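Local coordinates for protein acetyltransferase (Agrobacterium tumefaciens str. C58, PDB 2G3A) that transfers the acetyl group of acetyl coenzyme A to an acceptor substrate, preferring glucosamine 6-phosphate or dopamine, and releases coenzyme A and the acetylated product, at residues G134-L139 with Q143-L148; I114-M117 with A121-T124; R50-T55 with R105-M110. All coordinates share one frame; numbering follows the deposited sequence.

Contact 1: residues G134-L139 with Q143-L148; sequences GSLGPL and QSITWL
Leu136 and Ile145 face each other as a hydrogen-bonded antiparallel pair near the turn of the beta hairpin formed by strands 131-136 and 145-151, at one edge of the chain's GNAT-fold sheet. Leu136 N gives a bond of 2.9 Å to Ile145 O, and Ile145 N returns one to Leu136 O. Two residues on, Trp147 N meets Gly134 O almost straight, at 171°. Beyond the strand ends, Leu139 N donates to Gln143 O over 2.7 Å and closes the turn. The peptide before Pro138 is cis, and Gly137, opposite Ser144, takes backbone angles open to few residues but glycine.

Apolar contacts gather on the face carrying Leu136, Ile145 and Trp147. Leu136 CD2 meets the rim of the indole at CH2, 3.8 Å away and in the ring plane, while Ile145 CG2 of the same strand lies 3.6 Å above one ring face. The tryptophan CG stands beside its own backbone N (chi1 -73°), which swings the six-membered ring toward the partner strand, its edge facing Leu136 CD2 and Gly134 O. The side chains of Leu139 and Ile145 cross at about a right angle, Leu139 CD1 and CD2 each 4.0 Å from Ile145 CG1.

The second subunit packs here: its Trp147 ring meets this one with planes at about 35°, its Arg151 bonds Gly137 O, and its Trp75 bonds Pro138 O. On the face of Ser135 and Thr146, contact is slighter, Ser135 CB lying 4.0 Å from Thr146 OG1. These two are a non-hydrogen-bonded pair, beside which Ser135 CA lies 3.0 Å from Ile145 O in a CA-H...O contact.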
# COMPACT_ATOMS: atom_id res chain seq x y z
N GLY A 134 -4.38 -8.35 11.26
CA GLY A 134 -3.59 -7.52 12.18
C GLY A 134 -4.08 -6.09 12.17
O GLY A 134 -4.93 -5.72 11.34
N SER A 135 -3.54 -5.27 13.07
CA SER A 135 -3.96 -3.87 13.17
C SER A 135 -2.87 -3.06 13.85
O SER A 135 -1.96 -3.61 14.46
CB SER A 135 -5.29 -3.75 13.93
OG SER A 135 -5.13 -4.21 15.27
N LEU A 136 -2.95 -1.74 13.71
CA LEU A 136 -2.08 -0.86 14.47
C LEU A 136 -2.83 0.41 14.81
O LEU A 136 -3.83 0.73 14.17
CB LEU A 136 -0.80 -0.53 13.71
CG LEU A 136 -0.80 0.32 12.44
CD1 LEU A 136 -0.95 1.81 12.75
CD2 LEU A 136 0.53 0.09 11.75
N GLY A 137 -2.35 1.11 15.84
CA GLY A 137 -2.97 2.36 16.24
C GLY A 137 -2.72 2.64 17.70
O GLY A 137 -2.11 1.83 18.37
N PRO A 138 -3.24 3.78 18.20
CA PRO A 138 -4.04 4.65 17.35
C PRO A 138 -3.25 5.55 16.39
O PRO A 138 -2.07 5.89 16.65
CB PRO A 138 -4.82 5.51 18.35
CG PRO A 138 -3.90 5.60 19.56
CD PRO A 138 -3.15 4.29 19.59
N LEU A 139 -3.91 5.92 15.30
CA LEU A 139 -3.47 7.06 14.50
C LEU A 139 -3.67 8.38 15.30
O LEU A 139 -4.38 8.41 16.32
CB LEU A 139 -4.24 7.10 13.17
CG LEU A 139 -4.23 5.81 12.32
CD1 LEU A 139 -4.91 5.97 10.96
CD2 LEU A 139 -2.84 5.21 12.16
N GLN A 143 -8.21 6.71 15.09
CA GLN A 143 -8.63 5.49 14.44
C GLN A 143 -7.48 4.49 14.44
O GLN A 143 -6.38 4.79 14.89
CB GLN A 143 -9.03 5.77 12.98
CG GLN A 143 -10.09 6.87 12.82
CD GLN A 143 -9.51 8.26 12.96
OE1 GLN A 143 -8.28 8.47 12.87
NE2 GLN A 143 -10.40 9.24 13.21
N SER A 144 -7.77 3.27 13.98
CA SER A 144 -6.74 2.26 13.78
C SER A 144 -6.71 1.84 12.31
O SER A 144 -7.69 2.05 11.57
CB SER A 144 -7.01 1.04 14.67
OG SER A 144 -8.21 0.40 14.29
N ILE A 145 -5.59 1.27 11.88
CA ILE A 145 -5.54 0.57 10.59
C ILE A 145 -5.74 -0.93 10.84
O ILE A 145 -5.13 -1.49 11.75
CB ILE A 145 -4.23 0.81 9.80
CG1 ILE A 145 -3.96 2.31 9.64
CG2 ILE A 145 -4.29 0.09 8.41
CD1 ILE A 145 -2.67 2.68 8.89
N THR A 146 -6.61 -1.57 10.05
CA THR A 146 -6.83 -3.02 10.15
C THR A 146 -6.58 -3.63 8.78
O THR A 146 -7.02 -3.06 7.77
CB THR A 146 -8.27 -3.37 10.63
OG1 THR A 146 -8.54 -2.66 11.84
CG2 THR A 146 -8.43 -4.90 10.90
N TRP A 147 -5.86 -4.76 8.76
CA TRP A 147 -5.65 -5.54 7.53
C TRP A 147 -6.49 -6.77 7.64
O TRP A 147 -6.61 -7.38 8.74
CB TRP A 147 -4.17 -5.92 7.35
CG TRP A 147 -3.27 -4.75 6.94
CD1 TRP A 147 -2.91 -4.38 5.66
CD2 TRP A 147 -2.65 -3.80 7.82
NE1 TRP A 147 -2.11 -3.25 5.71
CE2 TRP A 147 -1.94 -2.88 7.02
CE3 TRP A 147 -2.64 -3.63 9.22
CZ2 TRP A 147 -1.22 -1.81 7.58
CZ3 TRP A 147 -1.93 -2.57 9.76
CH2 TRP A 147 -1.21 -1.69 8.93
N LEU A 148 -7.07 -7.16 6.52
CA LEU A 148 -7.93 -8.34 6.49
C LEU A 148 -7.62 -9.21 5.28
O LEU A 148 -7.16 -8.70 4.25
CB LEU A 148 -9.43 -7.92 6.45
CG LEU A 148 -9.93 -7.05 7.60
CD1 LEU A 148 -9.91 -5.59 7.21
CD2 LEU A 148 -11.35 -7.45 8.03

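Contact 2: residues I114-M117 with A121-T124; sequences IDTM and ALRT
Thr116, at the end of strand 111-116, touches Ala121 and Leu122 in the first turn of helix 119-128 with the two branches of its side chain. Its hydroxyl stands anti to the backbone N (chi1 -170°), a setting that brings OG1 within 3.5 Å of Ala121 CB and leaves CG2 between the backbone N and the carbonyl carbon. From there the methyl reaches the next residue of the helix: Thr116 CG2 lies 3.9 Å from Leu122 CB and equally far from Leu122 N. The threonine and leucine side chains cross at about a right angle, and Leu122 touches through CB, at the root of its side chain.

No hydrogen bond joins the two segments. The polar end of Thr116 is instead engaged with Asn118 N in the connecting turn, so one oxygen both binds the turn and rests against the alanine methyl. This is the short link between a strand and the helix that follows it.

Arg123 and Thr124, the next two residues of the helix, belong by similarity to the coenzyme A site. Among its neighbours, Leu122 also packs on Thr146 and Leu148 of strand 145-151, Thr116 also on Tyr125 of helix 119-128, and Thr124 on the start of helix 92-106.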
# COMPACT_ATOMS: atom_id res chain seq x y z
N ILE A 114 -7.15 -6.61 2.04
CA ILE A 114 -7.72 -5.29 2.10
C ILE A 114 -7.31 -4.61 3.40
O ILE A 114 -6.96 -5.27 4.38
CB ILE A 114 -9.28 -5.36 1.92
CG1 ILE A 114 -9.86 -4.02 1.48
CG2 ILE A 114 -9.96 -5.85 3.22
CD1 ILE A 114 -11.29 -4.16 0.83
N ASP A 115 -7.33 -3.28 3.41
CA ASP A 115 -7.06 -2.58 4.67
C ASP A 115 -7.94 -1.34 4.83
O ASP A 115 -8.48 -0.85 3.85
CB ASP A 115 -5.58 -2.22 4.78
CG ASP A 115 -5.08 -1.51 3.55
OD1 ASP A 115 -5.49 -0.37 3.35
OD2 ASP A 115 -4.30 -2.11 2.79
N THR A 116 -8.07 -0.85 6.05
CA THR A 116 -8.99 0.26 6.30
C THR A 116 -8.75 0.93 7.65
O THR A 116 -8.30 0.28 8.59
CB THR A 116 -10.48 -0.18 6.20
OG1 THR A 116 -11.32 0.97 6.22
CG2 THR A 116 -10.89 -1.11 7.34
N MSE A 117 -9.07 2.22 7.72
CA MSE A 117 -9.14 2.93 9.01
C MSE A 117 -10.58 3.31 9.37
O MSE A 117 -10.82 3.97 10.38
CB MSE A 117 -8.29 4.18 8.96
CG MSE A 117 -8.94 5.30 8.15
SE MSE A 117 -7.80 6.88 8.04
CE MSE A 117 -8.34 7.78 9.70
N ALA A 121 -16.42 0.66 7.04
CA ALA A 121 -15.82 -0.17 5.99
C ALA A 121 -15.37 -1.51 6.57
O ALA A 121 -15.57 -2.53 5.94
CB ALA A 121 -14.66 0.53 5.32
N LEU A 122 -14.76 -1.49 7.77
CA LEU A 122 -14.33 -2.71 8.45
C LEU A 122 -15.49 -3.68 8.67
O LEU A 122 -15.36 -4.88 8.39
CB LEU A 122 -13.64 -2.39 9.80
CG LEU A 122 -13.20 -3.57 10.69
CD1 LEU A 122 -12.19 -4.44 9.96
CD2 LEU A 122 -12.55 -3.05 11.95
N ARG A 123 -16.62 -3.17 9.16
CA ARG A 123 -17.83 -3.97 9.34
C ARG A 123 -18.33 -4.56 8.02
O ARG A 123 -18.70 -5.73 7.95
CB ARG A 123 -18.92 -3.10 9.98
CG ARG A 123 -20.11 -3.86 10.54
CD ARG A 123 -21.14 -2.92 11.16
NE ARG A 123 -21.58 -1.89 10.22
CZ ARG A 123 -21.27 -0.60 10.32
NH1 ARG A 123 -20.51 -0.18 11.32
NH2 ARG A 123 -21.72 0.26 9.42
N THR A 124 -18.34 -3.74 6.97
CA THR A 124 -18.73 -4.21 5.64
C THR A 124 -17.83 -5.37 5.19
O THR A 124 -18.31 -6.40 4.69
CB THR A 124 -18.63 -3.06 4.60
OG1 THR A 124 -19.54 -2.02 5.00
CG2 THR A 124 -18.99 -3.54 3.19

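Contact 3: residues R50-T55 with R105-M110; sequences RDLNIT and RKRGCM
At an edge of the chain's own sheet, strand 50-57 is bound to the C-terminal end of helix 92-106 by one long arginine, Arg107, the residue before Gly108, whose positive phi marks the Schellman motif that ends the helix. The Arg107 chain runs extended from CG to NE and delivers its guanidinium to the strand backbone. Both terminal nitrogens grip one atom, Asp51 O, end-on: NH2 at 2.9 Å and NH1 at 3.0 Å. The two approaches differ, since NH2 comes close to the carbonyl plane whereas NH1 sits well above it, 62° out. A further bond from NH1 to Arg50 O is weak.

Side chains cover both faces of this guanidinium. Leu52 CD1 lies over the centre of one face, 4.0 Å above the plane, and Arg50 CD over the centre of the other. Arg50 keeps CG anti to its N (chi1 -176°) and stays stretched out, which lays its own guanidinium flat on that of Arg107, offset, with centres 4.0 Å apart and planes at 8°. Two cations this close probably rely on nearby acids: Arg107 NE makes a salt bridge with Glu103, and Arg50 NE makes one with Asp22 of the second subunit.

Thr71 of the adjacent strand 63-72 accounts for another bond of Arg107 NH1, while Leu52 also packs on Glu103 of helix 92-106. On its other side strand 50-57 pairs antiparallel, through Asn53 to Thr55, with a strand of the second subunit, so the sheet continues across the interface.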
# COMPACT_ATOMS: atom_id res chain seq x y z
N ARG A 50 -1.36 -7.33 -12.50
CA ARG A 50 -2.38 -6.99 -13.46
C ARG A 50 -3.46 -6.17 -12.78
O ARG A 50 -4.06 -6.61 -11.80
CB ARG A 50 -2.96 -8.26 -14.08
CG ARG A 50 -3.97 -8.04 -15.19
CD ARG A 50 -4.41 -9.39 -15.72
NE ARG A 50 -5.51 -9.31 -16.67
CZ ARG A 50 -6.29 -10.33 -17.01
NH1 ARG A 50 -6.10 -11.53 -16.46
NH2 ARG A 50 -7.26 -10.16 -17.89
N ASP A 51 -3.72 -4.98 -13.31
CA ASP A 51 -4.72 -4.10 -12.71
C ASP A 51 -6.11 -4.74 -12.70
O ASP A 51 -6.42 -5.60 -13.53
CB ASP A 51 -4.78 -2.78 -13.48
CG ASP A 51 -3.48 -2.01 -13.38
OD1 ASP A 51 -2.97 -1.85 -12.25
OD2 ASP A 51 -2.97 -1.57 -14.43
N LEU A 52 -6.91 -4.33 -11.73
CA LEU A 52 -8.30 -4.77 -11.63
C LEU A 52 -9.12 -3.59 -11.08
O LEU A 52 -9.09 -3.29 -9.88
CB LEU A 52 -8.41 -6.01 -10.71
CG LEU A 52 -9.72 -6.82 -10.79
CD1 LEU A 52 -9.59 -8.16 -10.08
CD2 LEU A 52 -10.94 -6.02 -10.25
N ASN A 53 -9.83 -2.91 -11.98
CA ASN A 53 -10.66 -1.78 -11.60
C ASN A 53 -12.12 -2.01 -11.98
O ASN A 53 -12.42 -2.71 -12.95
CB ASN A 53 -10.18 -0.50 -12.29
CG ASN A 53 -8.72 -0.18 -12.01
OD1 ASN A 53 -8.22 -0.38 -10.90
ND2 ASN A 53 -8.04 0.35 -13.02
N ILE A 54 -13.02 -1.43 -11.19
CA ILE A 54 -14.43 -1.43 -11.51
C ILE A 54 -14.87 0.01 -11.33
O ILE A 54 -14.76 0.57 -10.24
CB ILE A 54 -15.24 -2.35 -10.61
CG1 ILE A 54 -14.79 -3.80 -10.79
CG2 ILE A 54 -16.75 -2.22 -10.92
CD1 ILE A 54 -14.91 -4.62 -9.54
N THR A 55 -15.34 0.61 -12.42
CA THR A 55 -15.87 1.96 -12.35
C THR A 55 -17.39 1.91 -12.36
O THR A 55 -18.00 1.12 -13.07
CB THR A 55 -15.36 2.86 -13.50
OG1 THR A 55 -15.43 2.15 -14.74
CG2 THR A 55 -13.91 3.28 -13.24
N ARG A 105 -10.81 -14.79 -8.91
CA ARG A 105 -10.94 -16.25 -9.02
C ARG A 105 -10.70 -16.73 -10.45
O ARG A 105 -10.00 -17.72 -10.68
CB ARG A 105 -12.30 -16.72 -8.52
CG ARG A 105 -12.42 -16.67 -7.00
CD ARG A 105 -13.87 -16.94 -6.60
NE ARG A 105 -14.06 -16.93 -5.15
CZ ARG A 105 -14.05 -18.02 -4.39
NH1 ARG A 105 -13.85 -19.22 -4.91
NH2 ARG A 105 -14.25 -17.91 -3.09
N LYS A 106 -11.24 -15.99 -11.42
CA LYS A 106 -11.01 -16.28 -12.84
C LYS A 106 -9.53 -16.25 -13.19
O LYS A 106 -9.05 -17.08 -13.97
CB LYS A 106 -11.75 -15.28 -13.72
CG LYS A 106 -13.22 -15.53 -13.84
CD LYS A 106 -13.72 -15.20 -15.24
CE LYS A 106 -15.25 -15.19 -15.27
NZ LYS A 106 -15.83 -13.91 -14.77
N ARG A 107 -8.81 -15.29 -12.61
CA ARG A 107 -7.37 -15.14 -12.87
C ARG A 107 -6.55 -16.22 -12.16
O ARG A 107 -5.33 -16.26 -12.30
CB ARG A 107 -6.89 -13.75 -12.44
CG ARG A 107 -7.59 -12.59 -13.16
CD ARG A 107 -7.00 -11.26 -12.76
NE ARG A 107 -7.65 -10.16 -13.48
CZ ARG A 107 -7.32 -8.88 -13.36
NH1 ARG A 107 -6.32 -8.49 -12.57
NH2 ARG A 107 -7.98 -7.97 -14.06
N GLY A 108 -7.23 -17.08 -11.40
CA GLY A 108 -6.59 -18.16 -10.65
C GLY A 108 -6.05 -17.78 -9.28
O GLY A 108 -5.20 -18.50 -8.74
N CYS A 109 -6.52 -16.67 -8.71
CA CYS A 109 -6.04 -16.20 -7.39
C CYS A 109 -6.51 -17.10 -6.26
O CYS A 109 -7.54 -17.76 -6.39
CB CYS A 109 -6.48 -14.76 -7.11
SG CYS A 109 -5.73 -13.58 -8.25
N MSE A 110 -5.75 -17.10 -5.17
CA MSE A 110 -5.98 -17.91 -3.98
C MSE A 110 -6.71 -17.14 -2.87
O MSE A 110 -7.18 -17.72 -1.90
CB MSE A 110 -4.63 -18.35 -3.42
CG MSE A 110 -3.83 -19.28 -4.30
SE MSE A 110 -1.99 -19.30 -3.61
CE MSE A 110 -2.36 -19.90 -1.88

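In the fold
All three contacts reach one mixed sheet, contact 3 at strand 50-57 and contact 1 at the opposite outermost strand, 131-136, their centres about 25 Å apart on opposite sides of the chain's centre. Contact 2 lies about 10 Å from contact 1, centre to centre, and touches it: Leu148 N is 2.9 Å from Ile114 O, and Thr146 N is 2.9 Å from Thr116 O, probable hydrogen bonds between neighbouring strands. Contact 3 adjoins contact 2 only in sequence, where helix 92-106 leads into strand 111-116. Contact 2 holds part of the coenzyme A site inferred by similarity and meets the second subunit through Met117; contacts 1 and 3 meet it more extensively.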